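Local coordinates for eukaryotic Translation Initiation 4E (Schistosoma mansoni, PDB 3HXI), which binds the 7-methylguanosine cap of mRNA and probably brings capped messages into translation initiation, at residues D14-Y19 / L64-S69; R85-V90 / Y166-S171; G123-P128 / S136-S141. One frame throughout, in Å; residues are numbered along the deposited sequence.

Interaction 1: residues D14-Y19 / L64-S69; sequences DSWSYY and LYMFKS
S17 and Y19 pair with F67 and Y65 as hydrogen-bonded pairs of two antiparallel strands, 15-19 and 64-68, whose axes approach to 4.6 Å, their directions 157° apart. S17 N gives a nearly straight bond to F67 O (2.8 Å), and F67 N and Y65 N return bonds to S17 O and Y19 O. Beyond the last bridge, S69 N still reaches S15 O at 2.8 Å. The W16 indole is clamped on its six-membered ring: M66 CE lies over one face, 4.0 Å from the ring centroid, and K68 CG over the opposite face at 3.8 Å, both offset toward the rim. M66 gets its methyl there by bending at chi3 (76°), a Met-aromatic contact with the sulfur set obliquely. K68 lies beside the indole, its chain extended beyond CG, and NZ forms a long salt bridge to D14 OD2 (3.5 Å) while also bonding to D118 O. Y18 rests CD2 on M66 CB (3.9 Å), and its hydroxyl, bonded to W100 NE1, touches L64 CD1. I108 and L104 of helix 96-108 pack against this same face. On the other face, where Y65 touches the cap analogue, water 1 links S17 OG, which also bonds to T38, to S69 O; water 2, in the plane of the Y19 ring, meets Y19 OH at 2.7 Å and also bonds to K68 O. The chemistry is thus divided: a lysine whose aliphatic part lids tryptophan probably has its charged end stabilised by carboxylate and carbonyl, while water joins polar groups across the opposite face.

Interaction 2: residues R85-V90 / Y166-S171; sequences RWLINV and YFQPVS
Y166 begins the pairing with L87: its carbonyl oxygen accepts L87 N at 2.7 Å, while its own N donates to L87 O. The Y166 and N89 side chains cross at about a right angle, amide and ring planes 45° apart, with CE2 of Y166 3.9 Å from ND2 of N89. F167 follows on the other face of the sheet. Its CB sits almost squarely over the six-membered ring of W86, 3.6 Å from the centroid, and chi1 (-174°) sets CG anti to the backbone N. The phenyl ring meets the face of the five-membered ring edge-on, planes at 63°. The indole NE1 is bonded to I148 O of helix 145-159, which probably helps to hold the indole that F167 meets. Q168 returns to the face of L87 and exchanges backbone bonds with R85. The two side chains run alongside each other in the same direction, and OE1 lies in the guanidinium plane, accepting from both NE (3.1 Å) and NH1 (3.0 Å). L87 CD1 covers the centre of one guanidinium face, and Q168 NE2 is engaged by T184 O, so the amide orientation is set from both ends. P169 then takes the N-cap position and V170 starts helix 170-175. This is a strand-to-helix transition near one end of the antiparallel eIF4E sheet, strand 187-188 lying beyond it, with helices packed on the W86 side and the bound cap near the R85 side.

Interaction 3: residues G123-P128 / S136-S141; sequences GAVFQP and SVWLTS. With GTG (7-methyl-guanosine-5'-triphosphate-5'-guanosine), chain C.
G123 O accepts W138 N at 2.8 Å, one of the backbone bonds that zip strands 123-127 and 136-139 into an antiparallel hairpin. V125 and S136 form the next hydrogen-bonded pair, each bond 2.9 Å between its N and the other's O, whereas the return bond from G123 N to W138 O is weak. Between them A124 and V137 make a non-hydrogen-bonded pair on the opposite face, where V137 touches I155 of helix 145-159. The side chains of V125, S136 and W138 share the face that looks toward the ligand. V125 CG2, anti to its own carbonyl carbon, presses obliquely against the pyrrole part of the W138 indole, nearest to NE1 at 3.5 Å. On the same face, in neighbouring strand 63-68, F67 meets the indole edge-to-face and Y65 packs on V125. W138 places CG beside its backbone N (chi1 -76°) and offers the edge of its benzo ring to the cap: the methyl carbon C7X of the ligand lies in the indole plane, 3.8 Å from CZ2. The W75 ring meets W138 nearly parallel. Q127, extended beyond CG, reaches the triphosphate instead. Its NE2 donates to O2A of the ligand at 3.2 Å and also bonds to D63, while OE1 accepts from water 3 at 2.7 Å, and that water also meets S136 OG. One amide therefore joins a phosphate oxygen, an acidic side chain and an ordered water, which probably holds it in a single orientation. The ligand is gripped further by W75 N, E76, K134 and R129. eIF4E proteins typically hold the methylated base between two tryptophans, probably here too; an indole edge against the 7-methyl group, with basic groups along the phosphates, is likewise characteristic of this cap-binding site on the sheet's concave face.

In the fold
All three contacts belong to one antiparallel sheet. Along the chain, interaction 1 closes before either of the others opens, and interaction 3 is nested within the loop closed by interaction 2. Across the sheet, interaction 3 lies in the middle: strand 121-127 borders 63-68 of interaction 1, with centres about 11 Å apart, and strand 134-139 borders 84-89 of interaction 2, about 8 Å away. Interactions 1 and 2 lie on opposite sides of the chain's centre, about 19 Å between centres, and do not touch. The central hairpin thus joins the two flanks into a continuous surface that carries the cap, with helices 96-108 and 145-159 packed behind it.

Interaction 1: residues D14-Y19 / L64-S69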
loop_
_atom_site.group_PDB
_atom_site.type_symbol
_atom_site.label_atom_id
_atom_site.label_comp_id
_atom_site.label_asym_id
_atom_site.label_seq_id
_atom_site.Cartn_x
_atom_site.Cartn_y
_atom_site.Cartn_z
ATOM N N ASP A 14 -14.020 -3.152 2.398
ATOM C CA ASP A 14 -13.892 -2.922 0.964
ATOM C C ASP A 14 -13.468 -4.142 0.184
ATOM O O ASP A 14 -12.839 -5.054 0.726
ATOM C CB ASP A 14 -12.872 -1.800 0.692
ATOM C CG ASP A 14 -13.481 -0.435 0.813
ATOM O OD1 ASP A 14 -14.219 -0.041 -0.118
ATOM O OD2 ASP A 14 -13.245 0.233 1.841
ATOM N N SER A 15 -13.813 -4.135 -1.103
ATOM C CA SER A 15 -13.225 -5.040 -2.077
ATOM C C SER A 15 -11.899 -4.459 -2.555
ATOM O O SER A 15 -11.791 -3.245 -2.772
ATOM C CB SER A 15 -14.153 -5.223 -3.271
ATOM O OG SER A 15 -13.608 -6.171 -4.160
ATOM N N TRP A 16 -10.906 -5.332 -2.705
ATOM C CA TRP A 16 -9.540 -4.955 -3.093
ATOM C C TRP A 16 -9.092 -5.752 -4.291
ATOM O O TRP A 16 -9.485 -6.911 -4.464
ATOM C CB TRP A 16 -8.553 -5.214 -1.935
ATOM C CG TRP A 16 -8.863 -4.465 -0.706
ATOM C CD1 TRP A 16 -9.718 -4.848 0.290
ATOM C CD2 TRP A 16 -8.311 -3.206 -0.299
ATOM N NE1 TRP A 16 -9.766 -3.889 1.269
ATOM C CE2 TRP A 16 -8.903 -2.873 0.943
ATOM C CE3 TRP A 16 -7.385 -2.321 -0.867
ATOM C CZ2 TRP A 16 -8.603 -1.695 1.631
ATOM C CZ3 TRP A 16 -7.067 -1.149 -0.173
ATOM C CH2 TRP A 16 -7.684 -0.842 1.059
ATOM N N SER A 17 -8.244 -5.137 -5.112
ATOM C CA SER A 17 -7.608 -5.854 -6.208
ATOM C C SER A 17 -6.087 -5.837 -6.067
ATOM O O SER A 17 -5.510 -4.877 -5.545
ATOM C CB SER A 17 -8.051 -5.300 -7.551
ATOM O OG SER A 17 -9.442 -5.541 -7.719
ATOM N N TYR A 18 -5.461 -6.921 -6.506
ATOM C CA TYR A 18 -4.039 -7.136 -6.300
ATOM C C TYR A 18 -3.365 -7.236 -7.659
ATOM O O TYR A 18 -3.801 -7.997 -8.545
ATOM C CB TYR A 18 -3.842 -8.420 -5.504
ATOM C CG TYR A 18 -2.545 -8.555 -4.725
ATOM C CD1 TYR A 18 -1.491 -9.316 -5.227
ATOM C CD2 TYR A 18 -2.398 -7.983 -3.451
ATOM C CE1 TYR A 18 -0.314 -9.489 -4.497
ATOM C CE2 TYR A 18 -1.213 -8.138 -2.719
ATOM C CZ TYR A 18 -0.182 -8.909 -3.255
ATOM O OH TYR A 18 0.992 -9.102 -2.554
ATOM N N TYR A 19 -2.297 -6.470 -7.830
ATOM C CA TYR A 19 -1.639 -6.391 -9.120
ATOM C C TYR A 19 -0.161 -6.654 -8.997
ATOM O O TYR A 19 0.450 -6.353 -7.967
ATOM C CB TYR A 19 -1.787 -4.977 -9.714
ATOM C CG TYR A 19 -3.188 -4.449 -9.841
ATOM C CD1 TYR A 19 -3.814 -4.412 -11.079
ATOM C CD2 TYR A 19 -3.881 -3.945 -8.725
ATOM C CE1 TYR A 19 -5.108 -3.910 -11.221
ATOM C CE2 TYR A 19 -5.171 -3.444 -8.854
ATOM C CZ TYR A 19 -5.780 -3.437 -10.102
ATOM O OH TYR A 19 -7.057 -2.945 -10.244
ATOM N N LEU A 64 4.388 -4.935 -6.268
ATOM C CA LEU A 64 3.073 -5.398 -5.841
ATOM C C LEU A 64 2.218 -4.177 -5.497
ATOM O O LEU A 64 2.674 -3.276 -4.779
ATOM C CB LEU A 64 3.199 -6.277 -4.600
ATOM C CG LEU A 64 4.229 -7.408 -4.637
ATOM C CD1 LEU A 64 4.329 -8.075 -3.242
ATOM C CD2 LEU A 64 3.859 -8.415 -5.724
ATOM N N TYR A 65 0.994 -4.161 -6.023
ATOM C CA TYR A 65 0.032 -3.071 -5.785
ATOM C C TYR A 65 -1.254 -3.658 -5.232
ATOM O O TYR A 65 -1.807 -4.596 -5.833
ATOM C CB TYR A 65 -0.300 -2.349 -7.107
ATOM C CG TYR A 65 0.777 -1.408 -7.634
ATOM C CD1 TYR A 65 0.620 -0.013 -7.525
ATOM C CD2 TYR A 65 1.949 -1.906 -8.233
ATOM C CE1 TYR A 65 1.602 0.862 -7.994
ATOM C CE2 TYR A 65 2.939 -1.040 -8.709
ATOM C CZ TYR A 65 2.754 0.348 -8.585
ATOM O OH TYR A 65 3.725 1.238 -9.029
ATOM N N MET A 66 -1.748 -3.113 -4.119
ATOM C CA MET A 66 -3.069 -3.519 -3.612
ATOM C C MET A 66 -3.954 -2.293 -3.428
ATOM O O MET A 66 -3.648 -1.420 -2.601
ATOM C CB MET A 66 -2.985 -4.314 -2.306
ATOM C CG MET A 66 -4.372 -4.807 -1.821
ATOM S SD MET A 66 -4.448 -5.371 -0.109
ATOM C CE MET A 66 -4.427 -3.793 0.760
ATOM N N PHE A 67 -5.030 -2.227 -4.218
ATOM C CA PHE A 67 -5.900 -1.052 -4.278
ATOM C C PHE A 67 -7.379 -1.403 -4.122
ATOM O O PHE A 67 -7.804 -2.466 -4.564
ATOM C CB PHE A 67 -5.668 -0.311 -5.609
ATOM C CG PHE A 67 -4.496 0.641 -5.554
ATOM C CD1 PHE A 67 -4.696 2.019 -5.549
ATOM C CD2 PHE A 67 -3.194 0.150 -5.457
ATOM C CE1 PHE A 67 -3.597 2.915 -5.452
ATOM C CE2 PHE A 67 -2.090 1.037 -5.360
ATOM C CZ PHE A 67 -2.302 2.413 -5.358
ATOM N N LYS A 68 -8.164 -0.513 -3.513
ATOM C CA LYS A 68 -9.621 -0.697 -3.475
ATOM C C LYS A 68 -10.036 -0.923 -4.915
ATOM O O LYS A 68 -9.570 -0.199 -5.810
ATOM C CB LYS A 68 -10.341 0.523 -2.854
ATOM C CG LYS A 68 -10.027 0.686 -1.382
ATOM C CD LYS A 68 -10.900 1.696 -0.671
ATOM C CE LYS A 68 -10.513 1.828 0.794
ATOM N NZ LYS A 68 -11.206 2.986 1.403
ATOM N N SER A 69 -10.888 -1.938 -5.138
ATOM C CA SER A 69 -11.183 -2.455 -6.480
ATOM C C SER A 69 -11.609 -1.409 -7.514
ATOM O O SER A 69 -11.328 -1.553 -8.701
ATOM C CB SER A 69 -12.242 -3.564 -6.408
ATOM O OG SER A 69 -13.432 -3.087 -5.809
HETATM O O HOH W 1 -10.760 -4.328 -9.698
HETATM O O HOH W 2 -8.041 -1.698 -8.088
#

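Interaction 2: residues R85-V90 / Y166-S171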
loop_
_atom_site.group_PDB
_atom_site.type_symbol
_atom_site.label_atom_id
_atom_site.label_comp_id
_atom_site.label_asym_id
_atom_site.label_seq_id
_atom_site.Cartn_x
_atom_site.Cartn_y
_atom_site.Cartn_z
ATOM N N ARG A 85 1.300 9.943 -1.542
ATOM C CA ARG A 85 1.665 8.702 -0.873
ATOM C C ARG A 85 2.509 8.937 0.364
ATOM O O ARG A 85 3.355 9.834 0.379
ATOM C CB ARG A 85 2.409 7.756 -1.842
ATOM C CG ARG A 85 3.844 8.188 -2.123
ATOM C CD ARG A 85 4.518 7.295 -3.129
ATOM N NE ARG A 85 5.869 7.772 -3.370
ATOM C CZ ARG A 85 6.802 7.126 -4.057
ATOM N NH1 ARG A 85 8.012 7.678 -4.182
ATOM N NH2 ARG A 85 6.541 5.947 -4.607
ATOM N N TRP A 86 2.261 8.132 1.403
ATOM C CA TRP A 86 3.241 7.964 2.474
ATOM C C TRP A 86 4.304 7.019 1.947
ATOM O O TRP A 86 3.975 5.908 1.547
ATOM C CB TRP A 86 2.598 7.405 3.750
ATOM C CG TRP A 86 1.947 8.497 4.608
ATOM C CD1 TRP A 86 0.615 8.647 4.877
ATOM C CD2 TRP A 86 2.615 9.588 5.264
ATOM N NE1 TRP A 86 0.409 9.763 5.697
ATOM C CE2 TRP A 86 1.625 10.349 5.939
ATOM C CE3 TRP A 86 3.966 9.978 5.380
ATOM C CZ2 TRP A 86 1.942 11.480 6.708
ATOM C CZ3 TRP A 86 4.272 11.092 6.121
ATOM C CH2 TRP A 86 3.257 11.839 6.780
ATOM N N LEU A 87 5.562 7.475 1.927
ATOM C CA LEU A 87 6.680 6.678 1.432
ATOM C C LEU A 87 7.547 6.154 2.573
ATOM O O LEU A 87 7.978 6.911 3.453
ATOM C CB LEU A 87 7.520 7.494 0.436
ATOM C CG LEU A 87 8.807 6.783 -0.015
ATOM C CD1 LEU A 87 8.491 5.685 -1.005
ATOM C CD2 LEU A 87 9.755 7.799 -0.594
ATOM N N ILE A 88 7.791 4.843 2.545
ATOM C CA ILE A 88 8.562 4.173 3.598
ATOM C C ILE A 88 9.820 3.597 2.962
ATOM O O ILE A 88 9.723 2.768 2.057
ATOM C CB ILE A 88 7.780 2.986 4.211
ATOM C CG1 ILE A 88 6.488 3.458 4.896
ATOM C CG2 ILE A 88 8.671 2.212 5.235
ATOM C CD1 ILE A 88 5.402 2.382 4.902
ATOM N N ASN A 89 10.989 4.051 3.421
ATOM C CA ASN A 89 12.248 3.533 2.931
ATOM C C ASN A 89 12.697 2.398 3.815
ATOM O O ASN A 89 12.987 2.586 5.007
ATOM C CB ASN A 89 13.312 4.620 2.876
ATOM C CG ASN A 89 12.998 5.686 1.846
ATOM O OD1 ASN A 89 12.548 5.383 0.742
ATOM N ND2 ASN A 89 13.233 6.937 2.203
ATOM N N VAL A 90 12.738 1.215 3.225
ATOM C CA VAL A 90 13.075 -0.011 3.943
ATOM C C VAL A 90 14.555 -0.009 4.271
ATOM O O VAL A 90 15.377 0.353 3.424
ATOM C CB VAL A 90 12.739 -1.247 3.085
ATOM C CG1 VAL A 90 13.235 -2.543 3.742
ATOM C CG2 VAL A 90 11.250 -1.301 2.822
ATOM N N TYR A 166 7.691 9.918 4.636
ATOM C CA TYR A 166 7.527 11.121 3.819
ATOM C C TYR A 166 6.219 11.102 3.041
ATOM O O TYR A 166 5.894 10.103 2.383
ATOM C CB TYR A 166 8.689 11.237 2.826
ATOM C CG TYR A 166 10.054 11.240 3.505
ATOM C CD1 TYR A 166 10.563 12.409 4.100
ATOM C CD2 TYR A 166 10.821 10.067 3.575
ATOM C CE1 TYR A 166 11.817 12.409 4.731
ATOM C CE2 TYR A 166 12.070 10.059 4.204
ATOM C CZ TYR A 166 12.554 11.227 4.780
ATOM O OH TYR A 166 13.781 11.200 5.390
ATOM N N PHE A 167 5.462 12.201 3.112
ATOM C CA PHE A 167 4.233 12.312 2.311
ATOM C C PHE A 167 4.466 13.156 1.052
ATOM O O PHE A 167 4.757 14.355 1.136
ATOM C CB PHE A 167 3.051 12.881 3.114
ATOM C CG PHE A 167 1.757 12.855 2.348
ATOM C CD1 PHE A 167 1.030 11.670 2.250
ATOM C CD2 PHE A 167 1.295 13.975 1.693
ATOM C CE1 PHE A 167 -0.152 11.603 1.504
ATOM C CE2 PHE A 167 0.106 13.923 0.960
ATOM C CZ PHE A 167 -0.609 12.720 0.861
ATOM N N GLN A 168 4.317 12.508 -0.099
ATOM C CA GLN A 168 4.678 13.080 -1.398
ATOM C C GLN A 168 3.448 13.124 -2.274
ATOM O O GLN A 168 2.923 12.079 -2.666
ATOM C CB GLN A 168 5.770 12.240 -2.078
ATOM C CG GLN A 168 6.956 12.026 -1.196
ATOM C CD GLN A 168 7.966 11.065 -1.778
ATOM O OE1 GLN A 168 7.649 10.245 -2.658
ATOM N NE2 GLN A 168 9.205 11.169 -1.295
ATOM N N PRO A 169 2.975 14.346 -2.581
ATOM C CA PRO A 169 1.866 14.504 -3.489
ATOM C C PRO A 169 2.228 13.931 -4.844
ATOM O O PRO A 169 3.418 13.878 -5.204
ATOM C CB PRO A 169 1.702 16.031 -3.582
ATOM C CG PRO A 169 2.293 16.550 -2.316
ATOM C CD PRO A 169 3.482 15.642 -2.107
ATOM N N VAL A 170 1.210 13.489 -5.574
ATOM C CA VAL A 170 1.373 12.966 -6.937
ATOM C C VAL A 170 2.194 13.907 -7.837
ATOM O O VAL A 170 3.062 13.473 -8.579
ATOM C CB VAL A 170 -0.005 12.610 -7.579
ATOM C CG1 VAL A 170 0.163 12.254 -9.043
ATOM C CG2 VAL A 170 -0.635 11.430 -6.839
ATOM N N SER A 171 1.947 15.208 -7.749
ATOM C CA SER A 171 2.714 16.166 -8.562
ATOM C C SER A 171 4.235 15.985 -8.373
ATOM O O SER A 171 5.003 15.934 -9.355
ATOM C CB SER A 171 2.259 17.602 -8.269
ATOM O OG SER A 171 2.364 17.913 -6.888
#

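Interaction 3: residues G123-P128 / S136-S141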
loop_
_atom_site.group_PDB
_atom_site.type_symbol
_atom_site.label_atom_id
_atom_site.label_comp_id
_atom_site.label_asym_id
_atom_site.label_seq_id
_atom_site.Cartn_x
_atom_site.Cartn_y
_atom_site.Cartn_z
ATOM N N GLY A 123 -4.659 2.713 -1.714
ATOM C CA GLY A 123 -3.969 1.429 -1.841
ATOM C C GLY A 123 -2.555 1.424 -1.289
ATOM O O GLY A 123 -2.097 2.432 -0.738
ATOM N N ALA A 124 -1.882 0.288 -1.435
ATOM C CA ALA A 124 -0.516 0.091 -0.945
ATOM C C ALA A 124 0.371 -0.480 -2.064
ATOM O O ALA A 124 -0.121 -1.146 -2.990
ATOM C CB ALA A 124 -0.507 -0.830 0.268
ATOM N N VAL A 125 1.666 -0.216 -1.971
ATOM C CA VAL A 125 2.625 -0.598 -3.018
ATOM C C VAL A 125 3.914 -1.097 -2.364
ATOM O O VAL A 125 4.441 -0.440 -1.471
ATOM C CB VAL A 125 2.988 0.602 -3.924
ATOM C CG1 VAL A 125 3.832 0.150 -5.147
ATOM C CG2 VAL A 125 1.737 1.355 -4.394
ATOM N N PHE A 126 4.401 -2.243 -2.821
ATOM C CA PHE A 126 5.711 -2.731 -2.451
ATOM C C PHE A 126 6.648 -2.726 -3.654
ATOM O O PHE A 126 6.332 -3.302 -4.687
ATOM C CB PHE A 126 5.632 -4.149 -1.896
ATOM C CG PHE A 126 6.974 -4.687 -1.510
ATOM C CD1 PHE A 126 7.756 -3.994 -0.594
ATOM C CD2 PHE A 126 7.492 -5.821 -2.132
ATOM C CE1 PHE A 126 9.035 -4.466 -0.239
ATOM C CE2 PHE A 126 8.765 -6.296 -1.802
ATOM C CZ PHE A 126 9.529 -5.632 -0.848
ATOM N N GLN A 127 7.794 -2.071 -3.508
ATOM C CA GLN A 127 8.758 -1.917 -4.600
ATOM C C GLN A 127 10.143 -2.385 -4.145
ATOM O O GLN A 127 10.860 -1.664 -3.463
ATOM C CB GLN A 127 8.808 -0.467 -5.084
ATOM C CG GLN A 127 7.466 0.029 -5.587
ATOM C CD GLN A 127 7.510 1.483 -5.970
ATOM O OE1 GLN A 127 7.767 2.349 -5.130
ATOM N NE2 GLN A 127 7.278 1.763 -7.248
ATOM N N PRO A 128 10.514 -3.618 -4.513
ATOM C CA PRO A 128 11.861 -4.096 -4.188
ATOM C C PRO A 128 12.907 -3.460 -5.112
ATOM O O PRO A 128 12.760 -3.477 -6.335
ATOM C CB PRO A 128 11.762 -5.606 -4.416
ATOM C CG PRO A 128 10.714 -5.743 -5.467
ATOM C CD PRO A 128 9.720 -4.627 -5.225
ATOM N N SER A 136 4.709 1.981 0.129
ATOM C CA SER A 136 3.972 3.237 0.009
ATOM C C SER A 136 2.514 2.966 0.327
ATOM O O SER A 136 2.019 1.877 0.063
ATOM C CB SER A 136 4.055 3.760 -1.425
ATOM O OG SER A 136 5.335 4.273 -1.719
ATOM N N VAL A 137 1.829 3.968 0.864
ATOM C CA VAL A 137 0.379 3.943 0.944
ATOM C C VAL A 137 -0.114 5.189 0.226
ATOM O O VAL A 137 0.266 6.304 0.576
ATOM C CB VAL A 137 -0.125 3.961 2.383
ATOM C CG1 VAL A 137 -1.647 4.204 2.418
ATOM C CG2 VAL A 137 0.253 2.677 3.096
ATOM N N TRP A 138 -0.973 4.978 -0.763
ATOM C CA TRP A 138 -1.523 6.050 -1.583
ATOM C C TRP A 138 -2.845 6.515 -0.983
ATOM O O TRP A 138 -3.693 5.679 -0.631
ATOM C CB TRP A 138 -1.777 5.485 -2.978
ATOM C CG TRP A 138 -0.535 5.298 -3.821
ATOM C CD1 TRP A 138 0.736 4.973 -3.399
ATOM C CD2 TRP A 138 -0.470 5.408 -5.242
ATOM N NE1 TRP A 138 1.581 4.871 -4.491
ATOM C CE2 TRP A 138 0.865 5.148 -5.628
ATOM C CE3 TRP A 138 -1.425 5.694 -6.236
ATOM C CZ2 TRP A 138 1.280 5.189 -6.970
ATOM C CZ3 TRP A 138 -1.017 5.739 -7.556
ATOM C CH2 TRP A 138 0.328 5.465 -7.918
ATOM N N LEU A 139 -2.988 7.838 -0.881
ATOM C CA LEU A 139 -4.113 8.523 -0.248
ATOM C C LEU A 139 -4.808 9.385 -1.288
ATOM O O LEU A 139 -4.177 9.834 -2.244
ATOM C CB LEU A 139 -3.607 9.432 0.880
ATOM C CG LEU A 139 -2.950 8.777 2.103
ATOM C CD1 LEU A 139 -2.898 9.761 3.273
ATOM C CD2 LEU A 139 -3.737 7.547 2.539
ATOM N N THR A 140 -6.094 9.644 -1.098
ATOM C CA THR A 140 -6.875 10.312 -2.148
ATOM C C THR A 140 -6.680 11.835 -2.253
ATOM O O THR A 140 -6.959 12.422 -3.309
ATOM C CB THR A 140 -8.372 9.972 -2.026
ATOM O OG1 THR A 140 -9.050 10.353 -3.230
ATOM C CG2 THR A 140 -8.986 10.685 -0.841
ATOM N N SER A 141 -6.252 12.464 -1.161
ATOM C CA SER A 141 -5.953 13.900 -1.159
ATOM C C SER A 141 -4.492 14.162 -0.804
ATOM O O SER A 141 -3.780 13.247 -0.388
ATOM C CB SER A 141 -6.863 14.632 -0.175
ATOM O OG SER A 141 -6.349 14.501 1.139
HETATM P PA GTG C . 9.034 4.038 -9.769
HETATM O O1A GTG C . 9.128 2.588 -10.159
HETATM O O2A GTG C . 8.123 4.508 -8.654
HETATM O O3A GTG C . 10.473 4.697 -9.498
HETATM P PB GTG C . 11.890 4.000 -9.309
HETATM O O1B GTG C . 11.844 2.943 -8.233
HETATM O O2B GTG C . 12.886 5.149 -9.191
HETATM O O3B GTG C . 12.098 3.355 -10.767
HETATM N N9A GTG C . 5.226 5.567 -13.216
HETATM C C8A GTG C . 5.163 5.204 -11.930
HETATM N N7A GTG C . 3.880 5.300 -11.515
HETATM C C7X GTG C . 3.435 4.971 -10.138
HETATM C C5A GTG C . 3.155 5.725 -12.552
HETATM C C6A GTG C . 1.787 5.995 -12.677
HETATM O O6A GTG C . 0.974 5.857 -11.734
HETATM N N1A GTG C . 1.339 6.443 -13.877
HETATM C C2A GTG C . 2.209 6.594 -14.925
HETATM N N2A GTG C . 1.790 7.030 -16.126
HETATM N N3A GTG C . 3.529 6.327 -14.798
HETATM C C4A GTG C . 4.003 5.886 -13.620
HETATM O O5D GTG C . 8.551 4.809 -11.066
HETATM C C5D GTG C . 9.320 4.699 -12.259
HETATM C C4D GTG C . 8.598 5.409 -13.383
HETATM O O4D GTG C . 7.403 4.697 -13.672
HETATM C C3D GTG C . 8.156 6.817 -13.041
HETATM O O3D GTG C . 9.222 7.750 -13.202
HETATM C C2D GTG C . 7.030 7.025 -14.025
HETATM O O2D GTG C . 7.566 7.378 -15.310
HETATM C C1D GTG C . 6.414 5.633 -14.100
HETATM P PG GTG C . 13.254 2.336 -11.225
HETATM O O1G GTG C . 13.892 1.614 -10.082
HETATM O O2G GTG C . 14.126 3.044 -12.247
HETATM O O5E GTG C . 12.351 1.287 -12.042
HETATM C C5E GTG C . 11.498 0.380 -11.346
HETATM C C4E GTG C . 10.836 -0.562 -12.330
HETATM O O4E GTG C . 9.999 0.200 -13.205
HETATM C C3E GTG C . 11.830 -1.275 -13.229
HETATM O O3E GTG C . 11.228 -2.523 -13.611
HETATM C C2E GTG C . 11.920 -0.396 -14.468
HETATM O O2E GTG C . 12.315 -1.121 -15.644
HETATM C C1E GTG C . 10.478 0.085 -14.559
HETATM N N9B GTG C . 10.235 1.393 -15.199
HETATM C C8B GTG C . 10.884 2.509 -14.552
HETATM N N7B GTG C . 10.409 3.618 -15.373
HETATM C C5B GTG C . 9.564 3.119 -16.325
HETATM C C6B GTG C . 8.785 3.740 -17.411
HETATM O O6B GTG C . 8.862 4.990 -17.549
HETATM N N1B GTG C . 8.042 2.925 -18.214
HETATM C C2B GTG C . 7.991 1.562 -18.025
HETATM N N2B GTG C . 7.238 0.767 -18.827
HETATM N N3B GTG C . 8.680 0.933 -17.042
HETATM C C4B GTG C . 9.441 1.656 -16.196
HETATM O O HOH W 3 6.429 1.859 -2.824
#